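Local coordinates for toxin-antitoxin system toxin HepN family (Shewanella oneidensis MR-1, PDB 6M6U), which cleaves mRNA as the growth-arresting toxin of a type VII toxin-antitoxin system, and is silenced mostly through tri-AMPylation by its partner MntA, at residues N7-I12 / Q125-I130. Residues are numbered along the deposited sequence; the frame is centred on the assembly and turned at random.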
ATOM      1  N   ASN B   7      -3.808 -24.313 -43.629  1.00 71.72           N
ATOM      2  CA  ASN B   7      -2.408 -24.618 -43.337  1.00 70.84           C
ATOM      3  C   ASN B   7      -2.278 -25.832 -42.428  1.00 66.78           C
ATOM      4  O   ASN B   7      -1.360 -26.644 -42.597  1.00 66.29           O
ATOM      5  CB  ASN B   7      -1.718 -23.402 -42.720  1.00 74.84           C
ATOM      6  CG  ASN B   7      -1.496 -22.289 -43.727  1.00 85.17           C
ATOM      7  OD1 ASN B   7      -0.416 -22.165 -44.305  1.00 89.03           O
ATOM      8  ND2 ASN B   7      -2.525 -21.480 -43.949  1.00 88.78           N
ATOM      9  N   LYS B   8      -3.184 -25.979 -41.458  1.00 62.61           N
ATOM     10  CA  LYS B   8      -3.135 -27.150 -40.588  1.00 61.93           C
ATOM     11  C   LYS B   8      -3.462 -28.424 -41.361  1.00 65.09           C
ATOM     12  O   LYS B   8      -2.858 -29.476 -41.114  1.00 64.94           O
ATOM     13  CB  LYS B   8      -4.084 -26.973 -39.403  1.00 57.52           C
ATOM     14  CG  LYS B   8      -3.733 -25.803 -38.495  1.00 55.66           C
ATOM     15  CD  LYS B   8      -2.317 -25.912 -37.950  1.00 55.52           C
ATOM     16  CE  LYS B   8      -1.940 -24.665 -37.160  1.00 59.21           C
ATOM     17  NZ  LYS B   8      -0.571 -24.746 -36.576  1.00 62.45           N
ATOM     18  N   ILE B   9      -4.418 -28.349 -42.296  1.00 61.02           N
ATOM     19  CA  ILE B   9      -4.673 -29.471 -43.201  1.00 55.31           C
ATOM     20  C   ILE B   9      -3.394 -29.852 -43.930  1.00 50.38           C
ATOM     21  O   ILE B   9      -2.985 -31.019 -43.940  1.00 51.55           O
ATOM     22  CB  ILE B   9      -5.792 -29.126 -44.200  1.00 59.67           C
ATOM     23  CG1 ILE B   9      -7.145 -28.980 -43.501  1.00 63.36           C
ATOM     24  CG2 ILE B   9      -5.866 -30.185 -45.296  1.00 59.00           C
ATOM     25  CD1 ILE B   9      -7.500 -30.131 -42.605  1.00 70.43           C
ATOM     26  N   ALA B  10      -2.740 -28.862 -44.546  1.00 49.69           N
ATOM     27  CA  ALA B  10      -1.509 -29.124 -45.288  1.00 58.20           C
ATOM     28  C   ALA B  10      -0.455 -29.784 -44.407  1.00 66.32           C
ATOM     29  O   ALA B  10       0.274 -30.675 -44.859  1.00 71.29           O
ATOM     30  CB  ALA B  10      -0.970 -27.822 -45.882  1.00 56.54           C
ATOM     31  N   THR B  11      -0.370 -29.370 -43.140  1.00 68.39           N
ATOM     32  CA  THR B  11       0.629 -29.940 -42.240  1.00 64.84           C
ATOM     33  C   THR B  11       0.326 -31.399 -41.921  1.00 59.23           C
ATOM     34  O   THR B  11       1.238 -32.235 -41.903  1.00 58.38           O
ATOM     35  CB  THR B  11       0.712 -29.106 -40.961  1.00 62.38           C
ATOM     36  OG1 THR B  11       1.341 -27.856 -41.264  1.00 66.07           O
ATOM     37  CG2 THR B  11       1.513 -29.829 -39.884  1.00 57.09           C
ATOM     38  N   ILE B  12      -0.945 -31.727 -41.668  1.00 60.92           N
ATOM     39  CA  ILE B  12      -1.321 -33.117 -41.418  1.00 63.86           C
ATOM     40  C   ILE B  12      -0.933 -33.992 -42.603  1.00 68.69           C
ATOM     41  O   ILE B  12      -0.374 -35.083 -42.438  1.00 73.18           O
ATOM     42  CB  ILE B  12      -2.825 -33.223 -41.108  1.00 61.07           C
ATOM     43  CG1 ILE B  12      -3.148 -32.507 -39.799  1.00 55.70           C
ATOM     44  CG2 ILE B  12      -3.253 -34.687 -41.042  1.00 61.17           C
ATOM     45  CD1 ILE B  12      -4.622 -32.272 -39.570  1.00 57.82           C
ATOM     46  N   GLN B 125      -9.767 -38.684 -42.331  1.00 69.93           N
ATOM     47  CA  GLN B 125     -11.206 -38.561 -42.122  1.00 71.38           C
ATOM     48  C   GLN B 125     -11.549 -37.246 -41.427  1.00 73.20           C
ATOM     49  O   GLN B 125     -12.537 -36.589 -41.773  1.00 74.83           O
ATOM     50  CB  GLN B 125     -11.706 -39.756 -41.309  1.00 74.75           C
ATOM     51  CG  GLN B 125     -13.215 -39.861 -41.169  1.00 79.08           C
ATOM     52  CD  GLN B 125     -13.632 -41.067 -40.344  1.00 79.83           C
ATOM     53  OE1 GLN B 125     -12.877 -42.032 -40.206  1.00 79.01           O
ATOM     54  NE2 GLN B 125     -14.835 -41.013 -39.784  1.00 79.33           N
ATOM     55  N   PHE B 126     -10.735 -36.844 -40.448  1.00 71.46           N
ATOM     56  CA  PHE B 126     -10.935 -35.559 -39.782  1.00 68.13           C
ATOM     57  C   PHE B 126     -10.741 -34.399 -40.751  1.00 69.81           C
ATOM     58  O   PHE B 126     -11.479 -33.408 -40.701  1.00 66.65           O
ATOM     59  CB  PHE B 126      -9.976 -35.452 -38.594  1.00 65.70           C
ATOM     60  CG  PHE B 126     -10.032 -34.139 -37.875  1.00 67.46           C
ATOM     61  CD1 PHE B 126     -11.101 -33.828 -37.052  1.00 70.08           C
ATOM     62  CD2 PHE B 126      -9.000 -33.224 -37.996  1.00 68.64           C
ATOM     63  CE1 PHE B 126     -11.145 -32.621 -36.375  1.00 69.25           C
ATOM     64  CE2 PHE B 126      -9.040 -32.015 -37.323  1.00 65.54           C
ATOM     65  CZ  PHE B 126     -10.114 -31.715 -36.511  1.00 65.51           C
ATOM     66  N   ILE B 127      -9.753 -34.505 -41.643  1.00 79.34           N
ATOM     67  CA  ILE B 127      -9.533 -33.471 -42.651  1.00 83.21           C
ATOM     68  C   ILE B 127     -10.762 -33.320 -43.538  1.00 84.45           C
ATOM     69  O   ILE B 127     -11.224 -32.205 -43.810  1.00 84.90           O
ATOM     70  CB  ILE B 127      -8.283 -33.797 -43.488  1.00 87.69           C
ATOM     71  CG1 ILE B 127      -7.009 -33.620 -42.665  1.00 86.88           C
ATOM     72  CG2 ILE B 127      -8.244 -32.954 -44.758  1.00 89.54           C
ATOM     73  CD1 ILE B 127      -5.753 -33.909 -43.450  1.00 88.95           C
ATOM     74  N   ASP B 128     -11.311 -34.447 -44.002  1.00 85.58           N
ATOM     75  CA  ASP B 128     -12.401 -34.402 -44.970  1.00 88.20           C
ATOM     76  C   ASP B 128     -13.678 -33.839 -44.356  1.00 85.99           C
ATOM     77  O   ASP B 128     -14.368 -33.031 -44.987  1.00 85.96           O
ATOM     78  CB  ASP B 128     -12.644 -35.797 -45.547  1.00 90.86           C
ATOM     79  CG  ASP B 128     -11.468 -36.302 -46.363  1.00 94.69           C
ATOM     80  OD1 ASP B 128     -11.301 -37.537 -46.482  1.00 92.46           O
ATOM     81  OD2 ASP B 128     -10.703 -35.461 -46.884  1.00 98.40           O
ATOM     82  N   VAL B 129     -14.007 -34.249 -43.130  1.00 83.64           N
ATOM     83  CA  VAL B 129     -15.196 -33.717 -42.465  1.00 82.01           C
ATOM     84  C   VAL B 129     -15.045 -32.220 -42.226  1.00 84.57           C
ATOM     85  O   VAL B 129     -15.970 -31.436 -42.469  1.00 85.97           O
ATOM     86  CB  VAL B 129     -15.460 -34.471 -41.150  1.00 79.48           C
ATOM     87  CG1 VAL B 129     -16.418 -33.691 -40.287  1.00 80.21           C
ATOM     88  CG2 VAL B 129     -16.020 -35.858 -41.433  1.00 82.87           C
ATOM     89  N   ILE B 130     -13.869 -31.802 -41.749  1.00 86.30           N
ATOM     90  CA  ILE B 130     -13.651 -30.397 -41.413  1.00 84.91           C
ATOM     91  C   ILE B 130     -13.822 -29.518 -42.643  1.00 89.78           C
ATOM     92  O   ILE B 130     -14.536 -28.510 -42.611  1.00 91.05           O
ATOM     93  CB  ILE B 130     -12.264 -30.205 -40.772  1.00 81.10           C
ATOM     94  CG1 ILE B 130     -12.261 -30.740 -39.339  1.00 79.53           C
ATOM     95  CG2 ILE B 130     -11.854 -28.739 -40.806  1.00 81.05           C
ATOM     96  CD1 ILE B 130     -13.431 -30.267 -38.504  1.00 77.42           C
TER
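Ile-127 reaches across to two isoleucines one turn apart on the facing helix, Ile-9 and Ile-12. The contact is wholly apolar, with no hydrogen bond between the segments. Ile-9 crosses Ile-127 at a slant. Ile-9 CD1 sits against both branches of Ile-127, 3.5 Å from Ile-127 CG1 and 3.6 Å from Ile-127 CG2. The other branch also takes part: Ile-9 CG2 lies 3.7 Å from Ile-127 CG2. Ile-12 meets Ile-127 tip to tip instead, with Ile-12 CG2 3.6 Å from Ile-127 CD1. Ile-127 CG1 and CG2 thus both lie on Ile-9, and the extended arm (chi2 -179°) carries CD1 on to Ile-12. In Ile-9 the fold at chi2 (-51°) swings CD1 over toward helix 120-131.

The backbones come close here, with the CA atoms of Ile-9 and Ile-127 6.3 Å apart. All three isoleucines are buried. Beside them, Ile-130 CG1 lies 3.6 Å above one face of the Phe-126 ring, offset toward its rim.

Elsewhere on helix 3-23, Lys-8 forms a salt bridge with Asp-52 and packs on His-102 of the second subunit, while Thr-11 packs on Tyr-104 of that subunit. His-102 and Tyr-104 of the second subunit belong to its RX(4)HXY motif. The contact joins the first helix, 3-23, to the last, 120-131, and so brings the two ends of this all-helical HEPN-type chain together. Ile-12 and Phe-126 both continue onto Cys-50 of helix 33-60, and Phe-126 also touches Leu-90 of helix 84-102.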